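Local structure of antifreeze protein (Marinomonas primoryensis, 3P4G) at residues E182-G191 against L202-V212; A224-Q232 against V242-S253. The protein probably binds ice to act as a hyperactive antifreeze protein, using a right-handed, calcium-binding beta-helix. All coordinates share one frame; numbering follows the deposited sequence.

Interaction 1 (E182-G191 against L202-V212); sequences EVGRTINASG and LLVSGDLFGEV
Ile187 holds CG1 beside its own backbone N (chi1 -61°) and then runs out straight, so that CD1 reaches two valines of the following coil, crossing each at roughly a right angle. CD1 lies 3.5 Å from Val204 CG2, tighter than ordinary van der Waals contact, and 3.6 Å from Val212 CG2. Leu208 lies alongside Ile187 and points the same way, with its CD1 3.7 Å from Ile187 CB. In Thr186 the first torsion sets OG1 opposite the carbonyl carbon and turns it to the backbone of Asp207, whose N donates to Thr186 OG1 over 3.0 Å in a nearly straight bond (168°). A water ties the same hydroxyl to Asp207 OD2, while Asp207 OD1 accepts from Lys226 N of the coil beyond. The methyl of Thr186 passes Phe209 at a slant, CG2 being 3.8 Å from CD2 of the ring. A valine in place of Thr186 would probably leave the Asp207 N-H without its acceptor and break the water link to the carboxylate. At the corner, Ile187 O is gripped twice: Phe209 N approaches head-on, whereas Gly210 N stands well above the carbonyl plane. Further back, Val183 N to Leu203 O and Ser205 N to Val183 O, both 2.8 Å, fix the parallel strands in register, and at the end of the type I turn Asn188-Gly191, Gly191 O accepts from Glu211 N of the next coil. Parallel strands hydrogen-bonded from coil to coil, with aliphatic side chains stacked inside, mark a beta-helix, here right-handed.

Interaction 2 (A224-Q232 against V242-S253); sequences AGKVSGNIQ and VQSQVWAEANIS
Lys226 and Gln245 lie side by side and point the same way, equivalent neighbours on successive coils of the right-handed beta-helix. The lysine methylenes run straight out to CE alongside the glutamine's amide end, and the bend of Gln245 at chi2 (93°) brings OE1 to 3.4 Å from Lys226 CE. Trp247 crosses this lysine obliquely, bringing CZ2 of its ring within 3.6 Å of Lys226 CD, while farther round the indole CE3 meets Ser228 CB at 3.7 Å; the ring thus leans on two side chains of the preceding coil. Inside, Ile231 and Ile252 also stack side by side in one direction, Ile231 CD1 lying 4.1 Å from Ile252 CG1. Val242 comes from the other side of the coil: its side chain runs past Ile231 in the opposite sense and crosses Val227 at a slant. Val227 CG2 presses on Val242 CG1 at 3.5 Å, closer than usual for two carbons, while its other methyl, CG1, meets Ala250 CB. The axes of strands 230-232 and 251-253 run 2° apart in direction and approach to 4.7 Å, joined by hydrogen bonds from Ile231 N to Asn251 O and from Ser253 N to Ile231 O. On the other side of the corner, Val227 donates to Gln245 O and accepts from Trp247 N. The pairing shifts by two residues between these sides, because the later coil carries a longer corner, closed by a type I turn from Trp247 to Ala250. Where the segments begin, Ser244 holds OG beside its backbone N, and the hydroxyl donates to a lone pair of Ala224 O, in the carbonyl plane, at 2.7 Å.

Overall arrangement
Interaction 1 closes before interaction 2 opens, and their centres lie 10 Å apart along the beta-helix. Together they trace the same corner through four successive coils: each segment pair joins two of them, and the middle two are joined by Val204 O to Ala224 N and Leu208 N to Lys226 O, probable hydrogen bonds. Strands 211-213 and 230-232 are neighbours on one parallel face, and strands 201-204 and 220-223 are neighbours on another. Ile231, touching both Leu208 and strand 220-223, carries the apolar interior from one contact to the next. Such coil-on-coil repetition builds a long, regular rod, whose repeating surface is consistent with ice binding.

Interaction 1 (E182-G191 against L202-V212)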
ATOM      1  N   GLU A 182      -1.349   3.245  -4.075  1.00  5.62           N
ATOM      2  CA  GLU A 182      -2.706   3.619  -4.523  1.00  6.00           C
ATOM      3  C   GLU A 182      -3.673   2.491  -4.148  1.00  6.94           C
ATOM      4  O   GLU A 182      -3.447   1.307  -4.493  1.00  7.75           O
ATOM      5  CB  GLU A 182      -2.701   3.797  -6.041  1.00  7.36           C
ATOM      6  CG  GLU A 182      -1.789   4.986  -6.517  1.00  9.85           C
ATOM      7  CD  GLU A 182      -1.659   5.122  -8.023  1.00 20.44           C
ATOM      8  OE1 GLU A 182      -2.019   4.183  -8.763  1.00 26.02           O
ATOM      9  OE2 GLU A 182      -1.133   6.171  -8.480  1.00 21.63           O
ATOM     10  N   VAL A 183      -4.714   2.851  -3.413  1.00  5.52           N
ATOM     11  CA  VAL A 183      -5.773   1.888  -3.006  1.00  6.59           C
ATOM     12  C   VAL A 183      -7.005   2.243  -3.783  1.00  6.59           C
ATOM     13  O   VAL A 183      -7.524   3.364  -3.638  1.00  8.18           O
ATOM     14  CB  VAL A 183      -6.060   2.007  -1.480  1.00  7.32           C
ATOM     15  CG1 VAL A 183      -7.162   1.010  -1.072  1.00  7.08           C
ATOM     16  CG2 VAL A 183      -4.769   1.765  -0.619  1.00 10.22           C
ATOM     17  N   GLY A 184      -7.539   1.302  -4.579  1.00  6.39           N
ATOM     18  CA  GLY A 184      -8.647   1.608  -5.490  1.00  8.30           C
ATOM     19  C   GLY A 184      -9.956   1.764  -4.755  1.00  9.95           C
ATOM     20  O   GLY A 184     -10.841   2.490  -5.192  1.00 10.42           O
ATOM     21  N   ARG A 185     -10.086   1.064  -3.612  1.00  8.91           N
ATOM     22  CA  ARG A 185     -11.267   1.198  -2.809  1.00 10.45           C
ATOM     23  C   ARG A 185     -10.954   1.661  -1.392  1.00 10.47           C
ATOM     24  O   ARG A 185     -10.353   2.723  -1.249  1.00 10.54           O
ATOM     25  CB  ARG A 185     -12.172  -0.046  -2.914  1.00 10.64           C
ATOM     26  CG  ARG A 185     -12.625  -0.237  -4.354  1.00 16.78           C
ATOM     27  CD  ARG A 185     -13.531  -1.454  -4.576  1.00 22.96           C
ATOM     28  NE  ARG A 185     -13.750  -1.561  -6.024  1.00 31.84           N
ATOM     29  CZ  ARG A 185     -14.391  -2.553  -6.635  1.00 34.69           C
ATOM     30  NH1 ARG A 185     -14.918  -3.545  -5.932  1.00 33.81           N
ATOM     31  NH2 ARG A 185     -14.499  -2.541  -7.965  1.00 37.12           N
ATOM     32  N   THR A 186     -11.272   0.870  -0.362  1.00  9.97           N
ATOM     33  CA  THR A 186     -11.344   1.391   0.996  1.00 10.12           C
ATOM     34  C   THR A 186     -10.327   0.753   1.908  1.00  9.86           C
ATOM     35  O   THR A 186     -10.016  -0.442   1.767  1.00  8.67           O
ATOM     36  CB  THR A 186     -12.806   1.171   1.522  1.00 10.85           C
ATOM     37  OG1 THR A 186     -13.683   2.079   0.811  1.00 11.77           O
ATOM     38  CG2 THR A 186     -12.955   1.354   3.049  1.00 13.28           C
ATOM     39  N   ILE A 187      -9.765   1.570   2.795  1.00  7.91           N
ATOM     40  CA  ILE A 187      -8.949   1.046   3.875  1.00  7.03           C
ATOM     41  C   ILE A 187      -9.956   0.767   4.976  1.00  8.76           C
ATOM     42  O   ILE A 187     -10.482   1.692   5.607  1.00  9.30           O
ATOM     43  CB  ILE A 187      -7.853   1.985   4.336  1.00  7.12           C
ATOM     44  CG1 ILE A 187      -6.898   2.258   3.180  1.00  8.28           C
ATOM     45  CG2 ILE A 187      -7.038   1.315   5.485  1.00  8.33           C
ATOM     46  CD1 ILE A 187      -5.751   3.255   3.483  1.00  9.19           C
ATOM     47  N   ASN A 188     -10.235  -0.514   5.163  1.00  7.77           N
ATOM     48  CA  ASN A 188     -11.221  -0.984   6.141  1.00 10.38           C
ATOM     49  C   ASN A 188     -10.819  -0.707   7.592  1.00 10.43           C
ATOM     50  O   ASN A 188      -9.698  -0.347   7.868  1.00  9.94           O
ATOM     51  CB  ASN A 188     -11.524  -2.466   5.905  1.00 11.65           C
ATOM     52  CG  ASN A 188     -12.456  -2.694   4.717  1.00 13.23           C
ATOM     53  OD1 ASN A 188     -13.468  -1.989   4.544  1.00 15.07           O
ATOM     54  ND2 ASN A 188     -12.160  -3.735   3.932  1.00 15.89           N
ATOM     55  N   ALA A 189     -11.749  -0.871   8.518  1.00 11.81           N
ATOM     56  CA  ALA A 189     -11.470  -0.550   9.905  1.00 12.70           C
ATOM     57  C   ALA A 189     -10.246  -1.292  10.416  1.00 13.35           C
ATOM     58  O   ALA A 189      -9.509  -0.740  11.241  1.00 13.75           O
ATOM     59  CB  ALA A 189     -12.704  -0.821  10.817  1.00 14.77           C
ATOM     60  N   SER A 190     -10.027  -2.532   9.941  1.00 12.99           N
ATOM     61  CA  SER A 190      -8.915  -3.356  10.436  1.00 13.69           C
ATOM     62  C   SER A 190      -7.605  -3.039   9.684  1.00 11.89           C
ATOM     63  O   SER A 190      -6.509  -3.492  10.103  1.00 13.46           O
ATOM     64  CB  SER A 190      -9.254  -4.843  10.265  1.00 14.85           C
ATOM     65  OG  SER A 190      -9.407  -5.148   8.859  1.00 13.88           O
ATOM     66  N   GLY A 191      -7.724  -2.292   8.584  1.00 10.87           N
ATOM     67  CA  GLY A 191      -6.598  -2.110   7.618  1.00  8.21           C
ATOM     68  C   GLY A 191      -5.746  -0.928   8.013  1.00  8.20           C
ATOM     69  O   GLY A 191      -6.232   0.040   8.656  1.00  8.09           O
ATOM     70  N   LEU A 202       0.488   8.502  -0.897  1.00  7.21           N
ATOM     71  CA  LEU A 202      -0.685   7.620  -0.819  1.00  6.74           C
ATOM     72  C   LEU A 202      -1.925   8.271  -1.464  1.00  6.53           C
ATOM     73  O   LEU A 202      -2.264   9.432  -1.193  1.00  7.06           O
ATOM     74  CB  LEU A 202      -0.963   7.278   0.659  1.00  6.90           C
ATOM     75  CG  LEU A 202      -2.305   6.565   0.893  1.00  9.51           C
ATOM     76  CD1 LEU A 202      -2.424   5.196   0.152  1.00  7.49           C
ATOM     77  CD2 LEU A 202      -2.568   6.373   2.382  1.00 10.51           C
ATOM     78  N   LEU A 203      -2.647   7.478  -2.245  1.00  6.58           N
ATOM     79  CA  LEU A 203      -3.959   7.863  -2.721  1.00  7.61           C
ATOM     80  C   LEU A 203      -4.919   6.753  -2.361  1.00  7.67           C
ATOM     81  O   LEU A 203      -4.681   5.592  -2.711  1.00  9.57           O
ATOM     82  CB  LEU A 203      -3.945   8.003  -4.250  1.00  7.53           C
ATOM     83  CG  LEU A 203      -5.337   8.149  -4.902  1.00  8.17           C
ATOM     84  CD1 LEU A 203      -6.089   9.390  -4.371  1.00  8.18           C
ATOM     85  CD2 LEU A 203      -5.257   8.220  -6.447  1.00 11.48           C
ATOM     86  N   VAL A 204      -5.975   7.099  -1.625  1.00  7.45           N
ATOM     87  CA  VAL A 204      -7.085   6.151  -1.321  1.00  5.73           C
ATOM     88  C   VAL A 204      -8.279   6.641  -2.110  1.00  7.67           C
ATOM     89  O   VAL A 204      -8.801   7.751  -1.847  1.00  8.03           O
ATOM     90  CB  VAL A 204      -7.388   6.129   0.165  1.00  6.14           C
ATOM     91  CG1 VAL A 204      -8.591   5.207   0.456  1.00  6.93           C
ATOM     92  CG2 VAL A 204      -6.178   5.596   0.917  1.00  7.81           C
ATOM     93  N   SER A 205      -8.743   5.839  -3.078  1.00  8.16           N
ATOM     94  CA  SER A 205      -9.869   6.267  -3.893  1.00  9.39           C
ATOM     95  C   SER A 205     -11.252   6.048  -3.229  1.00  9.24           C
ATOM     96  O   SER A 205     -12.234   6.699  -3.610  1.00 10.38           O
ATOM     97  CB  SER A 205      -9.797   5.669  -5.309  1.00 11.52           C
ATOM     98  OG  SER A 205      -8.690   6.255  -6.010  1.00 12.01           O
ATOM     99  N   GLY A 206     -11.313   5.150  -2.240  1.00  9.03           N
ATOM    100  CA  GLY A 206     -12.519   4.898  -1.462  1.00  8.96           C
ATOM    101  C   GLY A 206     -12.374   5.609  -0.115  1.00  9.88           C
ATOM    102  O   GLY A 206     -11.762   6.692  -0.030  1.00  8.39           O
ATOM    103  N   ASP A 207     -12.929   4.994   0.931  1.00  8.93           N
ATOM    104  CA  ASP A 207     -13.033   5.633   2.231  1.00  9.79           C
ATOM    105  C   ASP A 207     -11.870   5.178   3.106  1.00  8.94           C
ATOM    106  O   ASP A 207     -11.213   4.189   2.771  1.00  9.13           O
ATOM    107  CB  ASP A 207     -14.320   5.162   2.896  1.00  9.09           C
ATOM    108  CG  ASP A 207     -15.549   5.501   2.067  1.00 13.67           C
ATOM    109  OD1 ASP A 207     -15.568   6.579   1.453  1.00 16.69           O
ATOM    110  OD2 ASP A 207     -16.462   4.665   2.003  1.00 15.58           O
ATOM    111  N   LEU A 208     -11.586   5.957   4.154  1.00  7.89           N
ATOM    112  CA  LEU A 208     -10.627   5.561   5.191  1.00  7.36           C
ATOM    113  C   LEU A 208     -11.363   5.320   6.496  1.00  9.75           C
ATOM    114  O   LEU A 208     -11.759   6.294   7.184  1.00  9.68           O
ATOM    115  CB  LEU A 208      -9.577   6.658   5.408  1.00  8.17           C
ATOM    116  CG  LEU A 208      -8.564   6.389   6.523  1.00  6.82           C
ATOM    117  CD1 LEU A 208      -7.839   5.066   6.323  1.00  8.07           C
ATOM    118  CD2 LEU A 208      -7.550   7.546   6.648  1.00  9.06           C
ATOM    119  N   PHE A 209     -11.594   4.033   6.802  1.00  9.52           N
ATOM    120  CA  PHE A 209     -12.171   3.604   8.067  1.00 10.43           C
ATOM    121  C   PHE A 209     -11.078   3.067   9.007  1.00 10.18           C
ATOM    122  O   PHE A 209     -11.300   3.018  10.237  1.00 12.58           O
ATOM    123  CB  PHE A 209     -13.254   2.537   7.850  1.00  9.22           C
ATOM    124  CG  PHE A 209     -14.398   2.977   6.960  1.00  9.50           C
ATOM    125  CD1 PHE A 209     -14.811   4.307   6.923  1.00  9.62           C
ATOM    126  CD2 PHE A 209     -15.063   2.047   6.195  1.00 12.52           C
ATOM    127  CE1 PHE A 209     -15.886   4.681   6.100  1.00 11.46           C
ATOM    128  CE2 PHE A 209     -16.165   2.401   5.384  1.00 12.00           C
ATOM    129  CZ  PHE A 209     -16.572   3.715   5.348  1.00 12.88           C
ATOM    130  N   GLY A 210      -9.928   2.661   8.450  1.00 10.63           N
ATOM    131  CA  GLY A 210      -8.745   2.193   9.254  1.00  9.59           C
ATOM    132  C   GLY A 210      -7.772   3.329   9.541  1.00 10.01           C
ATOM    133  O   GLY A 210      -8.191   4.425   9.915  1.00 11.18           O
ATOM    134  N   GLU A 211      -6.483   3.091   9.349  1.00  8.81           N
ATOM    135  CA  GLU A 211      -5.457   4.071   9.693  1.00  9.04           C
ATOM    136  C   GLU A 211      -4.452   4.234   8.562  1.00  8.61           C
ATOM    137  O   GLU A 211      -4.130   3.255   7.846  1.00  8.25           O
ATOM    138  CB  GLU A 211      -4.701   3.612  10.956  1.00  9.02           C
ATOM    139  CG  GLU A 211      -5.636   3.425  12.191  1.00 14.25           C
ATOM    140  CD  GLU A 211      -4.862   3.362  13.476  1.00 20.32           C
ATOM    141  OE1 GLU A 211      -3.932   2.523  13.574  1.00 20.14           O
ATOM    142  OE2 GLU A 211      -5.175   4.163  14.376  1.00 19.42           O
ATOM    143  N   VAL A 212      -3.909   5.443   8.475  1.00  8.56           N
ATOM    144  CA  VAL A 212      -2.819   5.796   7.547  1.00  8.46           C
ATOM    145  C   VAL A 212      -1.764   6.548   8.363  1.00  9.30           C
ATOM    146  O   VAL A 212      -2.087   7.383   9.226  1.00  8.92           O
ATOM    147  CB  VAL A 212      -3.321   6.687   6.405  1.00  9.39           C
ATOM    148  CG1 VAL A 212      -2.159   7.430   5.667  1.00 12.47           C
ATOM    149  CG2 VAL A 212      -4.217   5.900   5.447  1.00  9.89           C
TER
HETATM  150  O   HOH W   1      -6.531   4.700  -6.427  1.00 20.81           O
HETATM  151  O   HOH W   2     -16.186   2.053   1.459  1.00 23.54           O

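Interaction 2 (A224-Q232 against V242-S253)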
ATOM      1  N   ALA A 224      -9.909  10.194  -1.249  1.00  8.81           N
ATOM      2  CA  ALA A 224     -11.057  10.677  -2.089  1.00 10.68           C
ATOM      3  C   ALA A 224     -12.414  10.553  -1.397  1.00 10.46           C
ATOM      4  O   ALA A 224     -13.272  11.401  -1.589  1.00 10.66           O
ATOM      5  CB  ALA A 224     -11.129   9.921  -3.380  1.00 10.48           C
ATOM      6  N   GLY A 225     -12.562   9.509  -0.586  1.00  9.87           N
ATOM      7  CA  GLY A 225     -13.821   9.173   0.069  1.00 10.21           C
ATOM      8  C   GLY A 225     -13.858   9.770   1.460  1.00 10.99           C
ATOM      9  O   GLY A 225     -13.174  10.752   1.712  1.00 10.58           O
ATOM     10  N   LYS A 226     -14.700   9.195   2.321  1.00 11.74           N
ATOM     11  CA  LYS A 226     -14.954   9.732   3.651  1.00 12.13           C
ATOM     12  C   LYS A 226     -13.871   9.224   4.555  1.00 12.44           C
ATOM     13  O   LYS A 226     -13.247   8.208   4.230  1.00 12.75           O
ATOM     14  CB  LYS A 226     -16.298   9.231   4.186  1.00 12.27           C
ATOM     15  CG  LYS A 226     -17.460   9.613   3.267  1.00 14.08           C
ATOM     16  CD  LYS A 226     -18.791   9.060   3.779  1.00 18.40           C
ATOM     17  CE  LYS A 226     -19.934   9.478   2.839  1.00 24.60           C
ATOM     18  NZ  LYS A 226     -20.115   8.387   1.806  1.00 28.23           N
ATOM     19  N   VAL A 227     -13.672   9.907   5.687  1.00 10.49           N
ATOM     20  CA  VAL A 227     -12.695   9.461   6.682  1.00  9.37           C
ATOM     21  C   VAL A 227     -13.462   9.331   7.989  1.00 10.41           C
ATOM     22  O   VAL A 227     -14.057  10.314   8.470  1.00 11.70           O
ATOM     23  CB  VAL A 227     -11.568  10.501   6.899  1.00  9.63           C
ATOM     24  CG1 VAL A 227     -10.588  10.074   8.043  1.00  8.52           C
ATOM     25  CG2 VAL A 227     -10.782  10.710   5.553  1.00 10.43           C
ATOM     26  N   SER A 228     -13.438   8.132   8.562  1.00  9.64           N
ATOM     27  CA  SER A 228     -13.827   7.983   9.952  1.00 10.12           C
ATOM     28  C   SER A 228     -12.639   7.525  10.810  1.00  9.65           C
ATOM     29  O   SER A 228     -12.776   7.539  12.019  1.00 11.02           O
ATOM     30  CB  SER A 228     -14.982   6.977  10.125  1.00 10.34           C
ATOM     31  OG  SER A 228     -14.553   5.660   9.756  1.00 10.96           O
ATOM     32  N   GLY A 229     -11.530   7.073  10.198  1.00  9.25           N
ATOM     33  CA  GLY A 229     -10.418   6.474  10.958  1.00  8.53           C
ATOM     34  C   GLY A 229      -9.337   7.529  11.254  1.00  9.55           C
ATOM     35  O   GLY A 229      -9.653   8.705  11.487  1.00 10.18           O
ATOM     36  N   ASN A 230      -8.077   7.142  11.216  1.00  8.86           N
ATOM     37  CA  ASN A 230      -7.023   8.043  11.677  1.00  9.46           C
ATOM     38  C   ASN A 230      -6.038   8.303  10.579  1.00  9.45           C
ATOM     39  O   ASN A 230      -5.670   7.393   9.855  1.00  9.96           O
ATOM     40  CB  ASN A 230      -6.290   7.437  12.865  1.00 10.23           C
ATOM     41  CG  ASN A 230      -7.198   7.214  14.047  1.00 14.32           C
ATOM     42  OD1 ASN A 230      -7.108   6.185  14.732  1.00 23.50           O
ATOM     43  ND2 ASN A 230      -8.080   8.154  14.296  1.00 12.32           N
ATOM     44  N   ILE A 231      -5.562   9.538  10.504  1.00  9.13           N
ATOM     45  CA  ILE A 231      -4.448   9.881   9.609  1.00  9.10           C
ATOM     46  C   ILE A 231      -3.364  10.560  10.466  1.00  8.53           C
ATOM     47  O   ILE A 231      -3.675  11.508  11.193  1.00  8.82           O
ATOM     48  CB  ILE A 231      -4.872  10.883   8.496  1.00  8.58           C
ATOM     49  CG1 ILE A 231      -5.960  10.315   7.589  1.00  7.96           C
ATOM     50  CG2 ILE A 231      -3.608  11.339   7.641  1.00  8.77           C
ATOM     51  CD1 ILE A 231      -6.565  11.349   6.594  1.00  7.28           C
ATOM     52  N   GLN A 232      -2.117  10.077  10.368  1.00  8.46           N
ATOM     53  CA  GLN A 232      -0.964  10.737  10.973  0.50  7.46           C
ATOM     54  C   GLN A 232      -0.036  11.173   9.837  1.00  8.87           C
ATOM     55  O   GLN A 232       0.327  10.337   9.018  1.00  9.03           O
ATOM     56  CB  GLN A 232      -0.246   9.737  11.918  0.50  8.06           C
ATOM     57  CG  GLN A 232       1.054  10.237  12.487  0.50  6.36           C
ATOM     58  CD  GLN A 232       0.882  11.539  13.264  0.50  6.64           C
ATOM     59  OE1 GLN A 232       1.386  12.606  12.877  0.50  6.50           O
ATOM     60  NE2 GLN A 232       0.160  11.442  14.386  0.50  7.10           N
ATOM     61  N   VAL A 242      -8.412  15.572   2.038  1.00  6.81           N
ATOM     62  CA  VAL A 242      -9.602  14.692   2.183  0.50  7.03           C
ATOM     63  C   VAL A 242     -10.711  15.300   1.343  1.00  7.92           C
ATOM     64  O   VAL A 242     -11.097  16.479   1.511  1.00  8.92           O
ATOM     65  CB  VAL A 242     -10.094  14.528   3.646  0.50  7.31           C
ATOM     66  CG1 VAL A 242     -11.372  13.603   3.725  0.50  7.51           C
ATOM     67  CG2 VAL A 242      -8.966  14.035   4.554  0.50  7.46           C
ATOM     68  N   GLN A 243     -11.261  14.496   0.435  1.00  8.72           N
ATOM     69  CA  GLN A 243     -12.244  15.055  -0.507  1.00 10.32           C
ATOM     70  C   GLN A 243     -13.716  14.879  -0.165  1.00 11.88           C
ATOM     71  O   GLN A 243     -14.565  15.514  -0.801  1.00 13.08           O
ATOM     72  CB  GLN A 243     -11.964  14.473  -1.905  1.00 10.99           C
ATOM     73  CG  GLN A 243     -10.569  14.757  -2.390  1.00 13.27           C
ATOM     74  CD  GLN A 243     -10.411  14.420  -3.844  1.00 22.32           C
ATOM     75  OE1 GLN A 243     -10.086  13.299  -4.184  1.00 20.66           O
ATOM     76  NE2 GLN A 243     -10.620  15.408  -4.723  1.00 22.55           N
ATOM     77  N   SER A 244     -14.024  14.019   0.806  1.00 10.79           N
ATOM     78  CA  SER A 244     -15.401  13.808   1.255  1.00 13.09           C
ATOM     79  C   SER A 244     -15.508  14.019   2.765  1.00 12.15           C
ATOM     80  O   SER A 244     -14.569  14.515   3.380  1.00 12.92           O
ATOM     81  CB  SER A 244     -15.919  12.415   0.838  1.00 13.82           C
ATOM     82  OG  SER A 244     -15.701  12.157  -0.559  1.00 13.31           O
ATOM     83  N   GLN A 245     -16.652  13.649   3.355  1.00 12.56           N
ATOM     84  CA  GLN A 245     -16.970  13.951   4.760  1.00 13.14           C
ATOM     85  C   GLN A 245     -15.955  13.350   5.686  1.00 12.65           C
ATOM     86  O   GLN A 245     -15.546  12.196   5.501  1.00 12.52           O
ATOM     87  CB  GLN A 245     -18.340  13.391   5.134  1.00 13.64           C
ATOM     88  CG  GLN A 245     -19.510  14.047   4.414  1.00 17.39           C
ATOM     89  CD  GLN A 245     -19.926  13.334   3.132  1.00 18.10           C
ATOM     90  OE1 GLN A 245     -19.086  12.771   2.392  1.00 16.87           O
ATOM     91  NE2 GLN A 245     -21.232  13.385   2.839  1.00 21.81           N
ATOM     92  N   VAL A 246     -15.572  14.136   6.694  1.00  9.83           N
ATOM     93  CA  VAL A 246     -14.754  13.646   7.780  1.00 10.03           C
ATOM     94  C   VAL A 246     -15.717  13.518   8.965  1.00 10.83           C
ATOM     95  O   VAL A 246     -16.253  14.516   9.488  1.00 11.66           O
ATOM     96  CB  VAL A 246     -13.637  14.627   8.158  1.00  9.80           C
ATOM     97  CG1 VAL A 246     -12.833  14.098   9.381  1.00  8.90           C
ATOM     98  CG2 VAL A 246     -12.678  14.826   6.982  1.00  9.82           C
ATOM     99  N   TRP A 247     -15.976  12.279   9.358  1.00 11.81           N
ATOM    100  CA  TRP A 247     -16.930  12.014  10.424  1.00 11.82           C
ATOM    101  C   TRP A 247     -16.351  12.345  11.820  1.00 12.01           C
ATOM    102  O   TRP A 247     -15.124  12.500  11.979  1.00 11.55           O
ATOM    103  CB  TRP A 247     -17.385  10.561  10.326  1.00 12.12           C
ATOM    104  CG  TRP A 247     -18.344  10.300   9.147  1.00 14.66           C
ATOM    105  CD1 TRP A 247     -18.987  11.230   8.359  1.00 15.62           C
ATOM    106  CD2 TRP A 247     -18.780   9.017   8.695  1.00 14.00           C
ATOM    107  NE1 TRP A 247     -19.772  10.588   7.409  1.00 15.78           N
ATOM    108  CE2 TRP A 247     -19.672   9.228   7.609  1.00 17.23           C
ATOM    109  CE3 TRP A 247     -18.501   7.705   9.101  1.00 15.28           C
ATOM    110  CZ2 TRP A 247     -20.290   8.158   6.921  1.00 15.97           C
ATOM    111  CZ3 TRP A 247     -19.109   6.637   8.407  1.00 15.45           C
ATOM    112  CH2 TRP A 247     -19.987   6.869   7.343  1.00 15.95           C
ATOM    113  N   ALA A 248     -17.246  12.470  12.818  1.00 12.26           N
ATOM    114  CA  ALA A 248     -16.851  12.975  14.131  1.00 13.39           C
ATOM    115  C   ALA A 248     -15.755  12.160  14.835  1.00 13.82           C
ATOM    116  O   ALA A 248     -14.955  12.731  15.578  1.00 14.11           O
ATOM    117  CB  ALA A 248     -18.074  13.085  15.049  1.00 14.71           C
ATOM    118  N   GLU A 249     -15.714  10.840  14.604  1.00 12.64           N
ATOM    119  CA  GLU A 249     -14.721   9.957  15.295  1.00 13.81           C
ATOM    120  C   GLU A 249     -13.323   9.944  14.645  1.00 12.82           C
ATOM    121  O   GLU A 249     -12.389   9.319  15.163  1.00 13.01           O
ATOM    122  CB  GLU A 249     -15.261   8.503  15.384  1.00 14.93           C
ATOM    123  CG  GLU A 249     -15.496   7.852  14.015  1.00 14.99           C
ATOM    124  CD  GLU A 249     -16.898   8.002  13.481  1.00 16.44           C
ATOM    125  OE1 GLU A 249     -17.500   9.098  13.525  1.00 15.25           O
ATOM    126  OE2 GLU A 249     -17.439   7.000  12.973  1.00 16.26           O
ATOM    127  N   ALA A 250     -13.201  10.580  13.484  1.00 12.22           N
ATOM    128  CA  ALA A 250     -11.955  10.620  12.779  1.00 10.60           C
ATOM    129  C   ALA A 250     -10.939  11.466  13.558  1.00 10.94           C
ATOM    130  O   ALA A 250     -11.306  12.417  14.252  1.00 10.92           O
ATOM    131  CB  ALA A 250     -12.154  11.238  11.428  1.00 10.67           C
ATOM    132  N   ASN A 251      -9.658  11.119  13.416  1.00 10.34           N
ATOM    133  CA  ASN A 251      -8.583  11.961  13.946  0.70 10.20           C
ATOM    134  C   ASN A 251      -7.538  12.192  12.882  1.00  9.92           C
ATOM    135  O   ASN A 251      -7.001  11.230  12.338  1.00  9.25           O
ATOM    136  CB  ASN A 251      -7.914  11.304  15.155  0.70 11.40           C
ATOM    137  CG  ASN A 251      -6.934  12.228  15.829  0.70 13.23           C
ATOM    138  OD1 ASN A 251      -5.864  12.490  15.293  0.70 16.49           O
ATOM    139  ND2 ASN A 251      -7.305  12.760  16.986  0.70 18.87           N
ATOM    140  N   ILE A 252      -7.268  13.457  12.582  1.00  9.46           N
ATOM    141  CA  ILE A 252      -6.221  13.784  11.580  1.00  9.28           C
ATOM    142  C   ILE A 252      -5.190  14.603  12.299  1.00  9.81           C
ATOM    143  O   ILE A 252      -5.476  15.754  12.683  1.00 11.50           O
ATOM    144  CB  ILE A 252      -6.795  14.556  10.349  1.00  9.40           C
ATOM    145  CG1 ILE A 252      -7.855  13.707   9.656  1.00  9.71           C
ATOM    146  CG2 ILE A 252      -5.664  14.896   9.315  1.00  8.88           C
ATOM    147  CD1 ILE A 252      -8.710  14.456   8.602  1.00 11.70           C
ATOM    148  N   SER A 253      -3.998  14.017  12.462  1.00  8.48           N
ATOM    149  CA  SER A 253      -2.906  14.701  13.122  0.70  8.29           C
ATOM    150  C   SER A 253      -1.733  14.841  12.143  1.00  8.26           C
ATOM    151  O   SER A 253      -1.299  13.843  11.533  1.00  8.16           O
ATOM    152  CB  SER A 253      -2.533  13.912  14.352  0.70 10.50           C
ATOM    153  OG  SER A 253      -3.595  14.015  15.284  0.70 12.89           O
TER
HETATM  154  O   HOH W   3     -10.615   7.524  14.887  1.00 18.28           O
HETATM  155  O   HOH W   4      -4.225  10.513  13.896  1.00 18.37           O